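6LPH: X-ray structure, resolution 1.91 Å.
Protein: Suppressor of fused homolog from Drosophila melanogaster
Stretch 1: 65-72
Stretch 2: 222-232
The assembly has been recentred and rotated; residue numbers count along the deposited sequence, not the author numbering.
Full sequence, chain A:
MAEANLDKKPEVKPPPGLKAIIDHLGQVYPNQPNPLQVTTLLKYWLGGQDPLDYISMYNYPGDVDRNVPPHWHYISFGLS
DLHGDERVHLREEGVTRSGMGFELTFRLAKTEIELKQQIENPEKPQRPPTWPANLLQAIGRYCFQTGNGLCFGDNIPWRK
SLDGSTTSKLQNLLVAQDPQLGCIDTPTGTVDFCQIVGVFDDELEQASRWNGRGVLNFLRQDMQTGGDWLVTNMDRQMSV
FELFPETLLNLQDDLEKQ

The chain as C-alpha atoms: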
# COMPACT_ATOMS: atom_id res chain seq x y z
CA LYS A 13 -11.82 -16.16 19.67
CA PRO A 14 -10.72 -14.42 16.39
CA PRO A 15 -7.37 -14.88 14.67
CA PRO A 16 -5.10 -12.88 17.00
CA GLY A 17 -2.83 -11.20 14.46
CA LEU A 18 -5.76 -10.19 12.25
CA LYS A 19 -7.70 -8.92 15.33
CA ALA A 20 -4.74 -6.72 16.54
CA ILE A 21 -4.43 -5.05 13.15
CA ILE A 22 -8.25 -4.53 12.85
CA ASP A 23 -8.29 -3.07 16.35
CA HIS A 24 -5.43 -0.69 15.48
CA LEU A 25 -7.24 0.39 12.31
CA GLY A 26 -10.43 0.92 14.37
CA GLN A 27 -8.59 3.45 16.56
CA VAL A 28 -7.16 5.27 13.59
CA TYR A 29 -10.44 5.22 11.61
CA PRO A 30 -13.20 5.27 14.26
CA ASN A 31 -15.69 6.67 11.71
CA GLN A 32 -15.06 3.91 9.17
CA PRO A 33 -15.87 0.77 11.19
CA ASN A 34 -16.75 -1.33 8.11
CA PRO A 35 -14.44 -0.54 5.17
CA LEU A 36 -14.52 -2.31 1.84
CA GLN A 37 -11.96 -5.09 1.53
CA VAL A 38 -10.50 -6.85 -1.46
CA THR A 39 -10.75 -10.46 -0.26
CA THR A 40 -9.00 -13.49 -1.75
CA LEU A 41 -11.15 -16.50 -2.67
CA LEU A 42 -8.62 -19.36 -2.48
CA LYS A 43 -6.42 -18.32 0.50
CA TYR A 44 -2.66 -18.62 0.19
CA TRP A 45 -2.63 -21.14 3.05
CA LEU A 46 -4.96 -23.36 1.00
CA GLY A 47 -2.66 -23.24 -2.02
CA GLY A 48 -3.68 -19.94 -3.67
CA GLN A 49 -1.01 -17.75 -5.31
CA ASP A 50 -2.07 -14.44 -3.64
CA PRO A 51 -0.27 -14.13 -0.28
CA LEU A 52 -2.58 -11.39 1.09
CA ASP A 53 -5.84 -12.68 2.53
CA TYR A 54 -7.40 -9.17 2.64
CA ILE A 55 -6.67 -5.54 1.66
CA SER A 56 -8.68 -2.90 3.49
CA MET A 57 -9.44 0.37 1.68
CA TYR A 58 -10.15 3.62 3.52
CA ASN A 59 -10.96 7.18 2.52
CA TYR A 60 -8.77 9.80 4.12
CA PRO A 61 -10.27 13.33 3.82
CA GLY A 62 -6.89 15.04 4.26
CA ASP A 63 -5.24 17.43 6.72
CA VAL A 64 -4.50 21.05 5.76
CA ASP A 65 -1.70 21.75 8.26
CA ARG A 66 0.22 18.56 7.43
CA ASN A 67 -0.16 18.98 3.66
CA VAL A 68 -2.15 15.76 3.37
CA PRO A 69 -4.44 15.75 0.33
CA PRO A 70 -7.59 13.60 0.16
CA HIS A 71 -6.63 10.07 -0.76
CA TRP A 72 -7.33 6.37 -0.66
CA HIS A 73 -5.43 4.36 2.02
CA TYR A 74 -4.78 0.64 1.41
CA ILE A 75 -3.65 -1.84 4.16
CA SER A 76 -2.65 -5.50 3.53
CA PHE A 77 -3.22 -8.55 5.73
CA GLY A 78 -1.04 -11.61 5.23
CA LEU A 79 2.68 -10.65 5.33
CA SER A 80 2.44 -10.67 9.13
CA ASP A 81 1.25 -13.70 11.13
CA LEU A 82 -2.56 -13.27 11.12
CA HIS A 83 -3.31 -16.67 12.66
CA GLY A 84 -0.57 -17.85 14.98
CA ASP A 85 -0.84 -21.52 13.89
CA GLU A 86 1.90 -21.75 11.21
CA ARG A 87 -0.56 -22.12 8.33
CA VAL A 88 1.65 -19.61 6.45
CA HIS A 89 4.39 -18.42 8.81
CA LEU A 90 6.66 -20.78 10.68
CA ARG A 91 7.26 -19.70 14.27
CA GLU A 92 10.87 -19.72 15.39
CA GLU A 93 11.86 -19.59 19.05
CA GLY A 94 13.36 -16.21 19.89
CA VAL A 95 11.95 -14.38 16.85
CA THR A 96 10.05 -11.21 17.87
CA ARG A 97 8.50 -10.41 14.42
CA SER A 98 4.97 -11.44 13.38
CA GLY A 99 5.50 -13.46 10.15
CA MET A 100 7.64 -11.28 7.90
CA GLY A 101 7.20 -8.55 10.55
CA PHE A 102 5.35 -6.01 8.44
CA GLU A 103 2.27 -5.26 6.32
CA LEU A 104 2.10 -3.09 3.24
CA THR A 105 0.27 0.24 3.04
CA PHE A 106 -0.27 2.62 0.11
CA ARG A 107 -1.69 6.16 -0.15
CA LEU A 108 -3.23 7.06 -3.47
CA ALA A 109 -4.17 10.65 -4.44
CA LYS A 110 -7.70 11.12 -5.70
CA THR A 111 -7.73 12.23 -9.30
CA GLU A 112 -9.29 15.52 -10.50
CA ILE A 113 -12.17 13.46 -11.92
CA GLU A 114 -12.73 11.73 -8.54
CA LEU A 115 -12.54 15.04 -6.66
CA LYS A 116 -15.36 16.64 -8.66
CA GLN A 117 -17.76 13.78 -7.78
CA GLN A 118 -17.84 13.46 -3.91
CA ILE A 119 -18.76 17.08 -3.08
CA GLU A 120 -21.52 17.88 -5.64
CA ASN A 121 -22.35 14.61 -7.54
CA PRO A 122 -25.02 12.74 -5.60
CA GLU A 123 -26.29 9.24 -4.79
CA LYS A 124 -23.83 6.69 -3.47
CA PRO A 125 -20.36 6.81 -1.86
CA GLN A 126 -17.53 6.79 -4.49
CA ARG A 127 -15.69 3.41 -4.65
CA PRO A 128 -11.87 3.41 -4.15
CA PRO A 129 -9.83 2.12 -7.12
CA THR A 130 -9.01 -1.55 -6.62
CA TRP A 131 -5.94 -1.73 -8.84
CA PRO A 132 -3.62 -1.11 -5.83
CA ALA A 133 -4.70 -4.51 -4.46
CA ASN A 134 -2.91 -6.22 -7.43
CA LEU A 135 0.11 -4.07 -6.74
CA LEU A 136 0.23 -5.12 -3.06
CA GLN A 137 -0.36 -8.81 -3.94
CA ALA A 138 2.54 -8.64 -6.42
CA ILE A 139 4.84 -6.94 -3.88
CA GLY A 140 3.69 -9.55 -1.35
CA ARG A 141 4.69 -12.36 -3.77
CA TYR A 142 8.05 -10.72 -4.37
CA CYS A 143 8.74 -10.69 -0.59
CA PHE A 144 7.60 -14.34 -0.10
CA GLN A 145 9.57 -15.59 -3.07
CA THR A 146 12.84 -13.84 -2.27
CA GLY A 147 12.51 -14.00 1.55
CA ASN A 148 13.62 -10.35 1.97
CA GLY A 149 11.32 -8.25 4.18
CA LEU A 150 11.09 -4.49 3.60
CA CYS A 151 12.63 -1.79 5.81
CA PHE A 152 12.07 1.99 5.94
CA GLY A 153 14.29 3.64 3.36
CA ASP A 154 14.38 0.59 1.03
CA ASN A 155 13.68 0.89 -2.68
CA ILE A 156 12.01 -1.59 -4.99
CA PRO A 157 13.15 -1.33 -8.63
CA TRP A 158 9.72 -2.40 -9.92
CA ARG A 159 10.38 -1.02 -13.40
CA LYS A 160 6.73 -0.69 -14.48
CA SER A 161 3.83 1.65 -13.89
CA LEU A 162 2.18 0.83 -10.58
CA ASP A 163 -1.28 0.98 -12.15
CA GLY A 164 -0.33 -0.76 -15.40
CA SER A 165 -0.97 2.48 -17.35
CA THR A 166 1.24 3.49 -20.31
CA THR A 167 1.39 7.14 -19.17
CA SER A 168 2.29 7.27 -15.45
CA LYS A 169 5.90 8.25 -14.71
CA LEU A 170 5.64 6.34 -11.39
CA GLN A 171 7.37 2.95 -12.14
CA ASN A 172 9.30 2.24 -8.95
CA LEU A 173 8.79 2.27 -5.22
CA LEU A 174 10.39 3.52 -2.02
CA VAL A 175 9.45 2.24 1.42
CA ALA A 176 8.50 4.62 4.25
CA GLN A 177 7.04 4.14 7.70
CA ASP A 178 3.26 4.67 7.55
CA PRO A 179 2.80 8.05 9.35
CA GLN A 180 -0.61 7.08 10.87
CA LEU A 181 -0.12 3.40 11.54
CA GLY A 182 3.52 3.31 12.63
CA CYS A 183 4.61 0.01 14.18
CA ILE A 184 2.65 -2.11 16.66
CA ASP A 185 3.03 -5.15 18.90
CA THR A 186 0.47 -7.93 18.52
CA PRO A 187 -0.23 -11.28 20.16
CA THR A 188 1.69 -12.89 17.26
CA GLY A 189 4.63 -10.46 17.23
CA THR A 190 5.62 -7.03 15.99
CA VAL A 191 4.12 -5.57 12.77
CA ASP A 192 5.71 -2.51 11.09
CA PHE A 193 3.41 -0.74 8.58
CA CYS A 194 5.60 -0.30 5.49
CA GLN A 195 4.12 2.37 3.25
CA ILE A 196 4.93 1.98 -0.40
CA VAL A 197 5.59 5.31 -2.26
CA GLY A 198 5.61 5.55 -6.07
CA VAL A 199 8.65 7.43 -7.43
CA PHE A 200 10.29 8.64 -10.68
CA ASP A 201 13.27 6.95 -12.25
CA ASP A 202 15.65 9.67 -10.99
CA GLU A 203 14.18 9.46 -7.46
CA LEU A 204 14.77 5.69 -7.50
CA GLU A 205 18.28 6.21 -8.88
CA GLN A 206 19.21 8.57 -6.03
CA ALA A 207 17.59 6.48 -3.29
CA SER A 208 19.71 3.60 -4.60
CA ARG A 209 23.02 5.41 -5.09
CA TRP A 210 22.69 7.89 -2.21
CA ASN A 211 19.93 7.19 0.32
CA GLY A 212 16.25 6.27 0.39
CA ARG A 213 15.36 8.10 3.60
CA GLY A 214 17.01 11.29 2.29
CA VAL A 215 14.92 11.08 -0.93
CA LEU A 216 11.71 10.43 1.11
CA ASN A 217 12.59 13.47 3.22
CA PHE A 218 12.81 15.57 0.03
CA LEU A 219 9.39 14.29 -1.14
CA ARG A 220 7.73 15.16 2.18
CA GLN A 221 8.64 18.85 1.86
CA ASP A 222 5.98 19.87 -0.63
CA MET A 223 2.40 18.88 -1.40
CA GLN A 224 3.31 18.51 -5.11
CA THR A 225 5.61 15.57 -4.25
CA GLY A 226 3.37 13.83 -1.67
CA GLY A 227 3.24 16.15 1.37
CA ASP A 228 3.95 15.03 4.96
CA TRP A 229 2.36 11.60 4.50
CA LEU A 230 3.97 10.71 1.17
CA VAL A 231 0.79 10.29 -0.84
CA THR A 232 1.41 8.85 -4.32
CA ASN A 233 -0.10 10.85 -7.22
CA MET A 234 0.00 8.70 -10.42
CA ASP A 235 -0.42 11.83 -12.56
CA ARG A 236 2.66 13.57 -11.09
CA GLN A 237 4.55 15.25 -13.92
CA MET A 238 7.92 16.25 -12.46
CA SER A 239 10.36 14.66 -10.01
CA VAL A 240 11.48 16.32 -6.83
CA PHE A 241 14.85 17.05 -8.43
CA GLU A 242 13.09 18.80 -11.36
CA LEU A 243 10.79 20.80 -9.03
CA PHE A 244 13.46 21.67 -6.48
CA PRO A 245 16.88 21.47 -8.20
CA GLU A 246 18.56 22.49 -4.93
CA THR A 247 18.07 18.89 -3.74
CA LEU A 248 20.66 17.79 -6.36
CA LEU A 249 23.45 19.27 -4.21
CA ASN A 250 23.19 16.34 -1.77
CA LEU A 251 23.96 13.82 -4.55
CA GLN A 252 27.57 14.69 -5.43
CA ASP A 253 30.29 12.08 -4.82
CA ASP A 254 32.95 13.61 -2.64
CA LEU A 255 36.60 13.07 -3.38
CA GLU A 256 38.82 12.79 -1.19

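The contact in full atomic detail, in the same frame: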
# COMPACT_ATOMS: atom_id res chain seq x y z
N ASP A 65 -2.97 21.41 7.62
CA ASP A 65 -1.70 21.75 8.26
C ASP A 65 -0.56 20.81 7.86
O ASP A 65 0.57 21.26 7.67
CB ASP A 65 -1.86 21.67 9.78
CG ASP A 65 -2.21 23.00 10.43
OD1 ASP A 65 -2.75 23.91 9.76
OD2 ASP A 65 -1.95 23.13 11.66
N ARG A 66 -0.84 19.52 7.75
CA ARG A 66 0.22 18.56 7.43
C ARG A 66 0.36 18.31 5.95
O ARG A 66 1.03 17.35 5.57
CB ARG A 66 -0.03 17.23 8.10
CG ARG A 66 -0.21 17.32 9.59
CD ARG A 66 -0.22 15.93 10.19
NE ARG A 66 -0.36 16.03 11.63
CZ ARG A 66 0.64 16.26 12.48
NH1 ARG A 66 1.89 16.40 12.06
NH2 ARG A 66 0.39 16.35 13.78
N ASN A 67 -0.28 19.13 5.11
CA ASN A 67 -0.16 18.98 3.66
C ASN A 67 -0.53 17.57 3.24
O ASN A 67 0.17 16.96 2.43
CB ASN A 67 1.27 19.26 3.17
CG ASN A 67 1.62 20.73 3.14
OD1 ASN A 67 0.77 21.60 2.95
ND2 ASN A 67 2.90 21.02 3.29
N VAL A 68 -1.63 17.05 3.79
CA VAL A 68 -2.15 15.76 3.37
C VAL A 68 -3.38 15.97 2.50
O VAL A 68 -4.39 16.50 2.97
CB VAL A 68 -2.47 14.85 4.57
CG1 VAL A 68 -2.84 13.45 4.08
CG2 VAL A 68 -1.28 14.80 5.53
N PRO A 69 -3.30 15.58 1.21
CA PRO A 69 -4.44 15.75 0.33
C PRO A 69 -5.44 14.60 0.57
O PRO A 69 -5.09 13.59 1.22
CB PRO A 69 -3.80 15.59 -1.07
CG PRO A 69 -2.80 14.49 -0.83
CD PRO A 69 -2.21 14.84 0.54
N PRO A 70 -6.67 14.74 0.07
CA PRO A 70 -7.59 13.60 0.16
C PRO A 70 -7.04 12.44 -0.65
O PRO A 70 -6.47 12.65 -1.74
CB PRO A 70 -8.89 14.10 -0.49
CG PRO A 70 -8.62 15.49 -0.95
CD PRO A 70 -7.25 15.93 -0.57
N HIS A 71 -7.20 11.23 -0.11
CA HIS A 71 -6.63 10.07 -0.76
C HIS A 71 -7.27 8.79 -0.30
O HIS A 71 -8.08 8.77 0.65
CB HIS A 71 -5.11 10.05 -0.57
CG HIS A 71 -4.66 9.84 0.88
ND1 HIS A 71 -4.47 10.87 1.75
CD2 HIS A 71 -4.28 8.69 1.55
CE1 HIS A 71 -4.03 10.39 2.93
NE2 HIS A 71 -3.93 9.05 2.81
N TRP A 72 -6.93 7.71 -1.01
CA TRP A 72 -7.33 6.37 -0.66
C TRP A 72 -6.20 5.68 0.07
O TRP A 72 -5.05 5.78 -0.36
CB TRP A 72 -7.59 5.62 -1.95
CG TRP A 72 -8.63 6.25 -2.85
CD1 TRP A 72 -8.45 6.78 -4.13
CD2 TRP A 72 -10.04 6.39 -2.58
NE1 TRP A 72 -9.66 7.23 -4.66
CE2 TRP A 72 -10.64 7.03 -3.77
CE3 TRP A 72 -10.86 6.08 -1.51
CZ2 TRP A 72 -11.99 7.33 -3.84
CZ3 TRP A 72 -12.23 6.40 -1.60
CH2 TRP A 72 -12.77 6.98 -2.74
N ASP A 222 6.98 19.14 0.11
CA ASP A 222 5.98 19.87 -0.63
C ASP A 222 4.79 18.99 -0.94
O ASP A 222 4.96 17.79 -1.15
CB ASP A 222 6.57 20.41 -1.94
CG ASP A 222 5.72 21.52 -2.54
OD1 ASP A 222 6.02 22.71 -2.30
OD2 ASP A 222 4.72 21.20 -3.22
N MET A 223 3.60 19.58 -0.97
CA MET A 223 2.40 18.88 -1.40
C MET A 223 2.52 18.26 -2.80
O MET A 223 2.05 17.15 -3.04
CB MET A 223 1.21 19.82 -1.41
CG MET A 223 0.26 19.51 -0.31
SD MET A 223 -0.79 18.10 -0.71
CE MET A 223 -2.16 18.80 0.22
N GLN A 224 3.16 18.98 -3.71
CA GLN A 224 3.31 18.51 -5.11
C GLN A 224 4.01 17.15 -5.19
O GLN A 224 3.76 16.38 -6.11
CB GLN A 224 4.07 19.54 -5.95
CG GLN A 224 3.38 20.90 -6.02
CD GLN A 224 4.21 21.94 -6.77
OE1 GLN A 224 4.27 21.95 -8.01
NE2 GLN A 224 4.84 22.85 -6.01
N THR A 225 4.88 16.84 -4.22
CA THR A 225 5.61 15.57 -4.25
C THR A 225 5.13 14.52 -3.21
O THR A 225 5.76 13.47 -3.04
CB THR A 225 7.14 15.80 -4.13
OG1 THR A 225 7.39 16.60 -2.96
CG2 THR A 225 7.67 16.53 -5.37
N GLY A 226 3.99 14.80 -2.56
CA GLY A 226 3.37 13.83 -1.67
C GLY A 226 2.95 14.37 -0.30
O GLY A 226 2.17 13.72 0.41
N GLY A 227 3.45 15.55 0.05
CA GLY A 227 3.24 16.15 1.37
C GLY A 227 3.79 15.30 2.52
O GLY A 227 4.51 14.29 2.30
N ASP A 228 3.45 15.69 3.74
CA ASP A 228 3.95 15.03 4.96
C ASP A 228 3.79 13.52 4.95
O ASP A 228 4.67 12.79 5.45
CB ASP A 228 3.13 15.53 6.14
CG ASP A 228 3.96 16.09 7.21
OD1 ASP A 228 4.91 15.39 7.65
OD2 ASP A 228 3.65 17.26 7.63
N TRP A 229 2.66 13.04 4.42
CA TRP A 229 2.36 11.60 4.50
C TRP A 229 2.66 10.82 3.27
O TRP A 229 2.21 9.67 3.15
CB TRP A 229 0.90 11.39 4.85
CG TRP A 229 0.56 11.69 6.29
CD1 TRP A 229 1.33 12.35 7.25
CD2 TRP A 229 -0.71 11.39 6.95
NE1 TRP A 229 0.64 12.46 8.42
CE2 TRP A 229 -0.59 11.90 8.32
CE3 TRP A 229 -1.90 10.77 6.56
CZ2 TRP A 229 -1.62 11.78 9.25
CZ3 TRP A 229 -2.93 10.64 7.51
CH2 TRP A 229 -2.79 11.14 8.81
N LEU A 230 3.43 11.42 2.35
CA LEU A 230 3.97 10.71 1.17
C LEU A 230 2.87 10.02 0.36
O LEU A 230 2.92 8.84 0.08
CB LEU A 230 5.08 9.73 1.59
CG LEU A 230 6.37 10.41 2.11
CD1 LEU A 230 7.31 9.42 2.80
CD2 LEU A 230 7.09 11.18 1.02
N VAL A 231 1.86 10.80 -0.01
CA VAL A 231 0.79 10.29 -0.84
C VAL A 231 1.33 10.17 -2.27
O VAL A 231 1.98 11.08 -2.79
CB VAL A 231 -0.43 11.24 -0.79
CG1 VAL A 231 -1.48 10.86 -1.85
CG2 VAL A 231 -1.02 11.23 0.62
N THR A 232 1.04 9.04 -2.90
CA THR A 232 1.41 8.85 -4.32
C THR A 232 0.35 9.40 -5.28
O THR A 232 -0.82 9.00 -5.19
CB THR A 232 1.60 7.36 -4.61
OG1 THR A 232 2.63 6.85 -3.76
CG2 THR A 232 1.97 7.12 -6.10
O HOH W 1 0.76 14.14 2.61

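A single water does most of the polar work between these two stretches: water 1 donates to Asn67 O (2.9 Å) and to Gly226 O (2.6 Å) and accepts from Trp229 N (2.8 Å), so it joins two carbonyls that could not bond each other. The direct backbone link is slight, a weak hydrogen bond from Asp228 N to Arg66 O (3.5 Å, 138°). Beside it, Gly227 CA lies 3.3 Å from Asn67 O in a nearly straight CA-H...O contact. Glycine suits this position: its phi is positive, and an ideal CB would fall 1.9 Å from Asn67 O. Gly227 also opens a type I turn ending at Leu230, closed by Leu230 N to Gly227 O (3.1 Å); Trp229, within the turn, and Val231, just after it, both point their CA-to-CB bonds toward the first stretch. Two methyls then sit on aromatic faces. Val68 CG2 lies 3.8 Å from the centroid of the Trp229 five-membered ring, and Val231 CG2 the same distance from that of His71, whose ring is held by a straight hydrogen bond from His71 ND1 to Pro69 O (2.8 Å). Val231 CG2 also touches Pro69 CD (3.8 Å). On Pro69, Met223 adds an apolar cover, with its SD 3.8 Å from Pro69 CD and its CE 3.6 Å from Pro69 N.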